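PDB 4DBF: 2-hydroxyhepta-2,4-diene-1,7-dioate isomerase from Corynebacterium glutamicum, which probably acts as an oxaloacetate decarboxylase of the FAH family and binds magnesium. Local coordinates for residues I26-G31 with K70-L75; T48-E53 with G64-L69; A116-E121 with L281-V286; G161-N166 with G190-W195. All coordinates share one frame; numbering follows the deposited sequence.

Interaction 1: I26-G31 with K70-L75; sequences IATPDG and KDVRLL. With MG (magnesium ion), chain D.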
# COMPACT_ATOMS: atom_id res chain seq x y z
N ILE A 26 4.13 -13.56 -17.89
CA ILE A 26 3.25 -14.48 -18.54
C ILE A 26 2.99 -15.74 -17.73
O ILE A 26 3.79 -16.16 -16.99
CB ILE A 26 3.77 -14.89 -19.93
CG1 ILE A 26 5.22 -15.32 -19.88
CG2 ILE A 26 3.55 -13.80 -20.94
CD1 ILE A 26 5.68 -15.94 -21.18
N ALA A 27 1.84 -16.33 -17.96
CA ALA A 27 1.55 -17.66 -17.55
C ALA A 27 1.73 -18.55 -18.78
O ALA A 27 1.28 -18.23 -19.83
CB ALA A 27 0.17 -17.76 -17.01
N THR A 28 2.39 -19.66 -18.57
CA THR A 28 2.61 -20.65 -19.59
C THR A 28 2.22 -22.02 -19.06
O THR A 28 2.02 -22.18 -17.92
CB THR A 28 4.09 -20.68 -19.99
OG1 THR A 28 4.81 -21.40 -19.03
CG2 THR A 28 4.66 -19.27 -20.09
N PRO A 29 2.21 -23.01 -19.93
CA PRO A 29 1.88 -24.36 -19.51
C PRO A 29 2.85 -24.83 -18.47
O PRO A 29 2.56 -25.71 -17.74
CB PRO A 29 2.01 -25.16 -20.79
CG PRO A 29 1.76 -24.20 -21.84
CD PRO A 29 2.44 -22.97 -21.36
N ASP A 30 4.00 -24.21 -18.40
CA ASP A 30 5.01 -24.61 -17.45
C ASP A 30 5.05 -23.80 -16.17
O ASP A 30 5.81 -24.11 -15.33
CB ASP A 30 6.39 -24.64 -18.10
CG ASP A 30 7.38 -25.49 -17.32
OD1 ASP A 30 7.08 -26.62 -16.92
OD2 ASP A 30 8.47 -25.01 -17.08
N GLY A 31 4.22 -22.78 -16.05
CA GLY A 31 4.21 -21.87 -14.93
C GLY A 31 4.35 -20.42 -15.38
O GLY A 31 4.12 -20.13 -16.50
N LYS A 70 0.49 -15.72 -28.67
CA LYS A 70 -0.80 -16.36 -28.73
C LYS A 70 -0.94 -17.65 -27.92
O LYS A 70 -2.01 -18.00 -27.58
CB LYS A 70 -1.23 -16.58 -30.19
CG LYS A 70 -0.60 -17.78 -30.85
CD LYS A 70 -1.33 -18.22 -32.10
CE LYS A 70 -0.40 -18.96 -33.03
NZ LYS A 70 0.16 -20.22 -32.48
N ASP A 71 0.15 -18.32 -27.61
CA ASP A 71 0.13 -19.57 -26.86
C ASP A 71 0.34 -19.41 -25.34
O ASP A 71 0.42 -20.37 -24.63
CB ASP A 71 1.20 -20.54 -27.34
CG ASP A 71 1.10 -20.91 -28.81
OD1 ASP A 71 0.18 -20.57 -29.50
OD2 ASP A 71 2.03 -21.56 -29.27
N VAL A 72 0.52 -18.19 -24.88
CA VAL A 72 0.64 -17.93 -23.47
C VAL A 72 -0.33 -16.82 -23.09
O VAL A 72 -1.04 -16.35 -23.91
CB VAL A 72 2.04 -17.55 -23.08
CG1 VAL A 72 3.00 -18.68 -23.35
CG2 VAL A 72 2.44 -16.29 -23.79
N ARG A 73 -0.34 -16.41 -21.83
CA ARG A 73 -1.25 -15.46 -21.32
C ARG A 73 -0.65 -14.27 -20.61
O ARG A 73 0.04 -14.57 -19.70
CB ARG A 73 -2.14 -16.13 -20.33
CG ARG A 73 -3.56 -16.25 -20.72
CD ARG A 73 -4.40 -16.79 -19.57
NE ARG A 73 -4.52 -18.24 -19.63
CZ ARG A 73 -5.08 -18.91 -20.62
NH1 ARG A 73 -5.56 -18.29 -21.67
NH2 ARG A 73 -5.14 -20.21 -20.56
N LEU A 74 -0.75 -13.04 -21.04
CA LEU A 74 -0.17 -11.93 -20.35
C LEU A 74 -0.77 -11.76 -18.97
O LEU A 74 -1.91 -11.90 -18.80
CB LEU A 74 -0.43 -10.68 -21.15
CG LEU A 74 0.41 -10.57 -22.40
CD1 LEU A 74 -0.08 -9.46 -23.27
CD2 LEU A 74 1.86 -10.37 -22.05
N LEU A 75 0.07 -11.48 -18.02
CA LEU A 75 -0.33 -11.15 -16.66
C LEU A 75 0.02 -9.69 -16.39
O LEU A 75 0.65 -9.09 -17.16
CB LEU A 75 0.37 -12.03 -15.65
CG LEU A 75 0.34 -13.54 -15.82
CD1 LEU A 75 1.19 -14.24 -14.81
CD2 LEU A 75 -1.06 -14.06 -15.77
MG MG D . 7.58 -27.82 -15.49
O HOH W 1 6.80 -26.38 -14.23
O HOH W 2 9.43 -27.13 -15.12
O HOH W 3 7.93 -29.19 -13.75
O HOH W 4 8.10 -29.51 -16.87
O HOH W 5 5.48 -28.77 -15.68
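With chi1 at -63°, V72 has CG1 beside its backbone N and CG2 between N and the carbonyl carbon, which presents a different methyl to each of two residues of strand 26-28. V72 CG1 lies alongside T28 CG2 at 3.7 Å, while V72 CG2 meets I26 CG2 at 3.9 Å. A chi1 of 49° turns this I26 methyl to the N side of its own residue, where L74 CD2 also touches it. Branched side chains suit this face because their methyls spread close to the backbone, and W67 packs on I26, T28 and V72. Between the strands, A27 and R73 form an antiparallel hydrogen-bonded pair: A27 N reaches R73 O at 3.1 Å and R73 N reaches A27 O at 3.2 Å. On the other face the small A27 CB rests 4.1 Å from L75 CD2. Past T28 the chain reverses in a type I turn, where the backbone angles of G31 call for glycine and T28 OG1 donates to G31 O. D30 OD1 binds magnesium at 1.9 Å, with five waters as the other ligands. Strand 73-75 thus flanks, antiparallel, the first strand of a tight beta hairpin (22-28 with 31-38) whose turn offers D30 to a metal.

Interaction 2: T48-E53 with G64-L69; sequences TAREIE and GREWPL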
# COMPACT_ATOMS: atom_id res chain seq x y z
N THR A 48 6.34 -12.61 -30.03
CA THR A 48 6.93 -13.74 -29.37
C THR A 48 7.35 -13.37 -27.94
O THR A 48 7.84 -12.32 -27.71
CB THR A 48 8.13 -14.26 -30.18
OG1 THR A 48 7.68 -14.77 -31.42
CG2 THR A 48 8.83 -15.33 -29.48
N ALA A 49 7.12 -14.27 -27.00
CA ALA A 49 7.59 -14.12 -25.64
C ALA A 49 8.85 -14.93 -25.38
O ALA A 49 8.91 -16.08 -25.65
CB ALA A 49 6.51 -14.49 -24.65
N ARG A 50 9.85 -14.27 -24.83
CA ARG A 50 11.11 -14.86 -24.57
C ARG A 50 11.38 -14.81 -23.08
O ARG A 50 11.53 -13.77 -22.54
CB ARG A 50 12.22 -14.09 -25.28
CG ARG A 50 12.19 -14.14 -26.78
CD ARG A 50 13.57 -14.54 -27.29
NE ARG A 50 14.23 -13.45 -27.92
CZ ARG A 50 15.54 -13.33 -28.10
NH1 ARG A 50 16.40 -14.23 -27.70
NH2 ARG A 50 15.98 -12.27 -28.70
N GLU A 51 11.43 -15.96 -22.45
CA GLU A 51 11.66 -16.01 -21.05
C GLU A 51 12.98 -15.39 -20.67
O GLU A 51 13.96 -15.61 -21.29
CB GLU A 51 11.58 -17.43 -20.55
CG GLU A 51 11.95 -17.55 -19.11
CD GLU A 51 11.97 -18.96 -18.61
OE1 GLU A 51 12.55 -19.80 -19.26
OE2 GLU A 51 11.38 -19.21 -17.59
N ILE A 52 12.97 -14.59 -19.63
CA ILE A 52 14.19 -14.08 -19.10
C ILE A 52 14.53 -14.69 -17.76
O ILE A 52 13.70 -15.12 -17.04
CB ILE A 52 14.24 -12.56 -18.98
CG1 ILE A 52 13.13 -12.05 -18.11
CG2 ILE A 52 14.13 -11.86 -20.31
CD1 ILE A 52 13.33 -10.60 -17.82
N GLU A 53 15.82 -14.70 -17.49
CA GLU A 53 16.33 -15.15 -16.24
C GLU A 53 15.95 -14.14 -15.17
O GLU A 53 16.32 -13.02 -15.25
CB GLU A 53 17.84 -15.26 -16.37
CG GLU A 53 18.46 -16.47 -15.74
CD GLU A 53 19.90 -16.67 -16.19
OE1 GLU A 53 20.75 -15.79 -15.94
OE2 GLU A 53 20.18 -17.72 -16.79
N GLY A 64 16.48 -19.03 -23.12
CA GLY A 64 16.30 -19.83 -24.29
C GLY A 64 14.88 -20.23 -24.61
O GLY A 64 14.55 -20.40 -25.74
N ARG A 65 14.05 -20.38 -23.59
CA ARG A 65 12.65 -20.71 -23.82
C ARG A 65 11.87 -19.57 -24.43
O ARG A 65 12.03 -18.46 -24.04
CB ARG A 65 11.96 -21.13 -22.54
CG ARG A 65 12.68 -22.14 -21.71
CD ARG A 65 11.72 -22.89 -20.83
NE ARG A 65 11.30 -22.08 -19.72
CZ ARG A 65 10.60 -22.51 -18.69
NH1 ARG A 65 10.24 -23.76 -18.63
NH2 ARG A 65 10.28 -21.69 -17.74
N GLU A 66 11.02 -19.89 -25.37
CA GLU A 66 10.13 -18.92 -25.97
C GLU A 66 8.81 -19.52 -26.41
O GLU A 66 8.68 -20.70 -26.54
CB GLU A 66 10.78 -18.17 -27.12
CG GLU A 66 11.34 -19.04 -28.20
CD GLU A 66 12.49 -18.40 -28.93
OE1 GLU A 66 12.48 -17.19 -29.12
OE2 GLU A 66 13.42 -19.12 -29.30
N TRP A 67 7.83 -18.65 -26.59
CA TRP A 67 6.52 -19.03 -27.04
C TRP A 67 6.01 -17.97 -27.94
O TRP A 67 6.25 -16.82 -27.70
CB TRP A 67 5.54 -19.12 -25.86
CG TRP A 67 5.94 -20.02 -24.74
CD1 TRP A 67 5.52 -21.30 -24.50
CD2 TRP A 67 6.84 -19.73 -23.66
NE1 TRP A 67 6.08 -21.80 -23.39
CE2 TRP A 67 6.89 -20.91 -22.85
CE3 TRP A 67 7.58 -18.65 -23.31
CZ2 TRP A 67 7.64 -20.97 -21.72
CZ3 TRP A 67 8.33 -18.72 -22.18
CH2 TRP A 67 8.38 -19.85 -21.41
N PRO A 68 5.25 -18.35 -28.96
CA PRO A 68 4.40 -17.39 -29.64
C PRO A 68 3.47 -16.77 -28.62
O PRO A 68 2.99 -17.47 -27.78
CB PRO A 68 3.61 -18.25 -30.60
CG PRO A 68 4.34 -19.50 -30.70
CD PRO A 68 4.96 -19.71 -29.40
N LEU A 69 3.25 -15.48 -28.69
CA LEU A 69 2.48 -14.78 -27.68
C LEU A 69 1.07 -15.32 -27.54
O LEU A 69 0.56 -15.38 -26.46
CB LEU A 69 2.45 -13.30 -27.94
CG LEU A 69 1.90 -12.44 -26.81
CD1 LEU A 69 2.48 -12.83 -25.48
CD2 LEU A 69 2.11 -10.99 -27.06
O HOH W 6 14.39 -17.03 -23.63
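R65 meets E51 side-on, NE and NH2 each serving one oxygen, with the guanidinium and carboxylate planes 24° apart. R65 NE donates to E51 OE1 at 2.6 Å from above the carboxylate plane, whereas R65 NH2 reaches E51 OE2 at 2.7 Å on its syn side but well out of that plane. E51 sends CG anti to its backbone N (chi1 174°) and stays extended, which carries the carboxylate across to strand 65-68. R65 has the length to bend at chi3 and come to it. Next to this pair the W67 indole presents an edge, with CZ3 3.9 Å from E51 CB, and small A49 shares that face of the sheet. On the opposite face R50 and E66 run side by side, pointing the same way. E66 OE1 lies 3.4 Å from R50 CD, but no N-H is aimed at it, and R50 has its own partners in E38 and the ring of F62. Three backbone bonds hold the strands antiparallel, among them A49 N to W67 O at 2.8 Å. Nearby a water donates to E51 O and R65 O and accepts from G64 N. E51 OE1 also bonds T63 OG1, and R65 NH1 bridges to D30, a magnesium ligand. One arginine thus links two carboxylates; its charge would probably favour their ionised forms, and its bridge may help to fix D30.

Interaction 3: A116-E121 with L281-V286; sequences AVTGPE and LGNPVV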
# COMPACT_ATOMS: atom_id res chain seq x y z
N ALA A 116 -5.28 -4.86 -5.43
CA ALA A 116 -6.17 -4.35 -6.45
C ALA A 116 -5.70 -4.71 -7.85
O ALA A 116 -6.44 -4.74 -8.76
CB ALA A 116 -6.32 -2.86 -6.32
N VAL A 117 -4.42 -4.95 -7.97
CA VAL A 117 -3.78 -5.19 -9.24
C VAL A 117 -4.28 -6.46 -9.89
O VAL A 117 -4.42 -7.45 -9.26
CB VAL A 117 -2.25 -5.22 -9.09
CG1 VAL A 117 -1.62 -5.55 -10.41
CG2 VAL A 117 -1.75 -3.90 -8.56
N THR A 118 -4.58 -6.37 -11.16
CA THR A 118 -4.85 -7.51 -12.00
C THR A 118 -4.28 -7.32 -13.42
O THR A 118 -3.75 -6.30 -13.74
CB THR A 118 -6.35 -7.89 -12.01
OG1 THR A 118 -6.53 -9.18 -12.56
CG2 THR A 118 -7.13 -6.95 -12.84
N GLY A 119 -4.40 -8.34 -14.24
CA GLY A 119 -3.78 -8.29 -15.54
C GLY A 119 -4.72 -8.10 -16.70
O GLY A 119 -5.89 -8.02 -16.52
N PRO A 120 -4.17 -8.09 -17.90
CA PRO A 120 -4.98 -8.00 -19.11
C PRO A 120 -5.98 -9.12 -19.22
O PRO A 120 -5.64 -10.21 -18.94
CB PRO A 120 -3.96 -8.10 -20.21
CG PRO A 120 -2.72 -7.64 -19.61
CD PRO A 120 -2.75 -8.01 -18.19
N GLU A 121 -7.18 -8.80 -19.64
CA GLU A 121 -8.28 -9.74 -19.81
C GLU A 121 -8.89 -10.34 -18.56
O GLU A 121 -9.87 -10.99 -18.67
CB GLU A 121 -8.00 -10.82 -20.85
CG GLU A 121 -7.41 -10.33 -22.13
CD GLU A 121 -8.27 -9.37 -22.90
OE1 GLU A 121 -9.48 -9.31 -22.71
OE2 GLU A 121 -7.72 -8.68 -23.75
N LEU A 281 -5.07 -2.22 -23.12
CA LEU A 281 -5.39 -2.92 -21.89
C LEU A 281 -6.89 -3.12 -21.83
O LEU A 281 -7.63 -2.14 -21.56
CB LEU A 281 -4.85 -2.15 -20.65
CG LEU A 281 -5.17 -2.77 -19.27
CD1 LEU A 281 -4.55 -4.22 -19.14
CD2 LEU A 281 -4.64 -1.82 -18.18
N GLY A 282 -7.36 -4.36 -22.08
CA GLY A 282 -8.82 -4.68 -22.14
C GLY A 282 -9.20 -5.56 -20.95
O GLY A 282 -8.41 -6.44 -20.57
N ASN A 283 -10.37 -5.32 -20.36
CA ASN A 283 -10.87 -6.17 -19.27
C ASN A 283 -12.38 -6.28 -19.35
O ASN A 283 -13.10 -5.28 -19.56
CB ASN A 283 -10.50 -5.60 -17.87
CG ASN A 283 -9.00 -5.59 -17.62
OD1 ASN A 283 -8.42 -6.55 -17.05
ND2 ASN A 283 -8.35 -4.53 -18.04
N PRO A 284 -12.90 -7.52 -19.15
CA PRO A 284 -14.31 -7.63 -19.01
C PRO A 284 -14.76 -7.21 -17.62
O PRO A 284 -13.97 -7.18 -16.65
CB PRO A 284 -14.57 -9.13 -19.31
CG PRO A 284 -13.35 -9.81 -18.71
CD PRO A 284 -12.20 -8.81 -18.99
N VAL A 285 -16.01 -6.81 -17.53
CA VAL A 285 -16.59 -6.40 -16.26
C VAL A 285 -17.66 -7.40 -15.79
O VAL A 285 -18.55 -7.79 -16.57
CB VAL A 285 -17.20 -4.99 -16.40
CG1 VAL A 285 -17.80 -4.51 -15.06
CG2 VAL A 285 -16.12 -3.96 -16.97
N VAL A 286 -17.60 -7.77 -14.51
CA VAL A 286 -18.57 -8.68 -13.90
C VAL A 286 -19.04 -8.24 -12.52
O VAL A 286 -18.34 -7.52 -11.83
CB VAL A 286 -18.06 -10.15 -13.85
CG1 VAL A 286 -17.58 -10.60 -15.22
CG2 VAL A 286 -16.94 -10.36 -12.85
O HOH W 7 -5.65 -6.33 -23.04
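E121 N donates to G282 O at 2.8 Å, and this bond joins two parts of the FAH-family C-terminal region: the chain leaving short strand 117-118 and strand 279-287 of a five-stranded mixed sheet. The two pieces run at a steep angle, 78° between their directions, so they touch at a few points and do not pair as strands. Beside the bond P120 and L281 cross at about a right angle, with P120 CG 3.9 Å from L281 CD1. A chi1 of 178° points L281 CG away from its own nitrogen, which, with chi2 near 60°, sets CD1 over one face of the P120 ring. Both are apolar, as suits a partly buried crossing. On the far side of the bond the ring of P284 sets CD against E121 O at 3.2 Å. Proline has no N-H to offer, so E121 O meets the CD methylene, the carbon bonded to the proline nitrogen. In the next shell, N283 packs on P191 and I124, and P191 lies against L281 too. Backbone bonds from T118 to G190 and I192 fix one side, while those from L281 to I273 and N283 to I271 fix the other. E121 has a positive phi, as the chain curls there, and its side chain bends at chi2 back toward G282, whose lack of a CB suits a spot so close to the carboxylate. E121 OE1 bonds Y270 OH, and a water donates to E121 OE2 at 3.2 Å while accepting from G282 N at 2.8 Å.

Interaction 4: G161-N166 with G190-W195; sequences GFTIIN and GPIGPW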
# COMPACT_ATOMS: atom_id res chain seq x y z
N GLY A 161 10.10 1.69 -17.17
CA GLY A 161 9.36 1.89 -18.40
C GLY A 161 7.93 2.31 -18.12
O GLY A 161 7.57 2.65 -16.96
N PHE A 162 7.13 2.29 -19.18
CA PHE A 162 5.77 2.81 -19.09
C PHE A 162 4.84 1.63 -19.30
O PHE A 162 5.18 0.74 -20.05
CB PHE A 162 5.47 3.87 -20.19
CG PHE A 162 6.08 5.22 -19.90
CD1 PHE A 162 6.22 5.68 -18.59
CD2 PHE A 162 6.53 6.04 -20.93
CE1 PHE A 162 6.84 6.93 -18.32
CE2 PHE A 162 7.10 7.31 -20.66
CZ PHE A 162 7.26 7.73 -19.34
N THR A 163 3.67 1.65 -18.66
CA THR A 163 2.62 0.70 -18.98
C THR A 163 1.27 1.39 -18.89
O THR A 163 1.22 2.59 -18.73
CB THR A 163 2.76 -0.61 -18.09
OG1 THR A 163 1.87 -1.61 -18.58
CG2 THR A 163 2.49 -0.31 -16.64
N ILE A 164 0.17 0.66 -19.00
CA ILE A 164 -1.13 1.29 -18.88
C ILE A 164 -1.72 0.81 -17.56
O ILE A 164 -1.51 -0.37 -17.15
CB ILE A 164 -2.07 0.86 -20.04
CG1 ILE A 164 -1.40 1.07 -21.43
CG2 ILE A 164 -3.41 1.63 -19.90
CD1 ILE A 164 -2.24 0.48 -22.60
N ILE A 165 -2.44 1.70 -16.89
CA ILE A 165 -3.27 1.29 -15.73
C ILE A 165 -4.72 1.75 -15.93
O ILE A 165 -4.96 2.80 -16.50
CB ILE A 165 -2.66 1.78 -14.38
CG1 ILE A 165 -3.53 1.26 -13.20
CG2 ILE A 165 -2.53 3.38 -14.30
CD1 ILE A 165 -2.93 1.47 -11.84
N ASN A 166 -5.68 0.94 -15.49
CA ASN A 166 -7.09 1.35 -15.48
C ASN A 166 -7.38 1.61 -13.99
O ASN A 166 -7.43 0.66 -13.18
CB ASN A 166 -7.97 0.21 -16.09
CG ASN A 166 -9.39 0.64 -16.26
OD1 ASN A 166 -9.81 1.64 -15.65
ND2 ASN A 166 -10.16 -0.09 -17.08
N GLY A 190 -7.46 -2.44 -10.12
CA GLY A 190 -6.27 -1.87 -10.79
C GLY A 190 -5.73 -2.76 -11.92
O GLY A 190 -4.55 -3.16 -11.87
N PRO A 191 -6.49 -3.00 -12.97
CA PRO A 191 -5.77 -3.61 -14.12
C PRO A 191 -4.52 -2.86 -14.63
O PRO A 191 -4.51 -1.62 -14.69
CB PRO A 191 -6.80 -3.66 -15.22
CG PRO A 191 -8.16 -3.51 -14.47
CD PRO A 191 -7.88 -2.62 -13.31
N ILE A 192 -3.47 -3.60 -14.91
CA ILE A 192 -2.23 -3.08 -15.44
C ILE A 192 -1.67 -3.94 -16.59
O ILE A 192 -1.74 -5.12 -16.52
CB ILE A 192 -1.16 -2.95 -14.37
CG1 ILE A 192 -1.63 -2.08 -13.24
CG2 ILE A 192 0.08 -2.33 -14.91
CD1 ILE A 192 -0.76 -2.15 -12.03
N GLY A 193 -1.13 -3.28 -17.61
CA GLY A 193 -0.64 -3.95 -18.78
C GLY A 193 -0.70 -3.14 -20.03
O GLY A 193 -1.05 -2.01 -19.99
N PRO A 194 -0.38 -3.75 -21.16
CA PRO A 194 -0.12 -5.18 -21.26
C PRO A 194 1.32 -5.61 -21.06
O PRO A 194 1.55 -6.76 -20.90
CB PRO A 194 -0.48 -5.47 -22.70
CG PRO A 194 -0.13 -4.25 -23.39
CD PRO A 194 -0.52 -3.15 -22.48
N TRP A 195 2.23 -4.68 -21.08
CA TRP A 195 3.62 -4.93 -20.84
C TRP A 195 4.26 -3.62 -20.57
O TRP A 195 3.62 -2.62 -20.64
CB TRP A 195 4.25 -5.61 -22.04
CG TRP A 195 3.88 -4.98 -23.34
CD1 TRP A 195 4.14 -3.70 -23.74
CD2 TRP A 195 3.12 -5.57 -24.42
NE1 TRP A 195 3.62 -3.48 -24.96
CE2 TRP A 195 3.00 -4.56 -25.41
CE3 TRP A 195 2.57 -6.77 -24.64
CZ2 TRP A 195 2.36 -4.78 -26.59
CZ3 TRP A 195 1.91 -6.99 -25.81
CH2 TRP A 195 1.82 -6.02 -26.77
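T163 CB lies 3.4 Å from W195 O, and both branches beyond it find partners. OG1, swung by chi1 (-171°) to the side facing away from the T163 nitrogen, donates to W195 O at 2.9 Å, coming from above the carbonyl plane. The methyl CG2 meets I192 CG2 at 3.6 Å. Threonine suits the place because one branch can bond while the other packs. The neighbouring I164 goes to the other face of the sheet, where its CD1 touches P194 CD. I165 returns to the first and lies side by side with I192, I165 CG1 being 3.8 Å from I192 CG1. The backbones pair antiparallel. G193 N reaches I164 O at 3.0 Å, but the return bond from I164 N to G193 O is less straight (139°), its donor standing above the carbonyl plane. There the chain turns a corner: the peptide before P194 is cis, and G193 adopts backbone angles that favour glycine. P194 CG then sits over the centre of one face of the W195 indole, which also meets R22 in a cation-pi contact. At the other end N166 N bonds P191 O at 2.9 Å, and N166 CB packs on the ring of P191. All the touching residues are buried. I165 lies against E138, and N166 OD1 accepts from E136 N; E136, E138 and D167, the residue after N166, bind magnesium. In such surroundings the backbone bonds satisfy polar atoms shut away from solvent, and N166, held to the backbone N of E136, probably acts as a second-shell residue, steadying the strand that carries this metal ligand.

In the fold
From the N terminus, interaction 1 closes a loop between strands 22-28 and 73-75, and interaction 2 is nested within it, joining strands 48-52 and 65-68. The two contacts touch directly through side chains of both, and both close before interaction 3 opens at 116-121, to close only at 281-286. Inside its long loop, interaction 4 brings strand 190-197 against strand 159-170. Strand 117-118 of interaction 3 pairs in parallel with strand 190-197 of interaction 4, so the two contacts adjoin. The N-terminal part is tied to the FAH-family part where L74 packs on P194 and W195, L69 on W195, and L74 and L75 on P120.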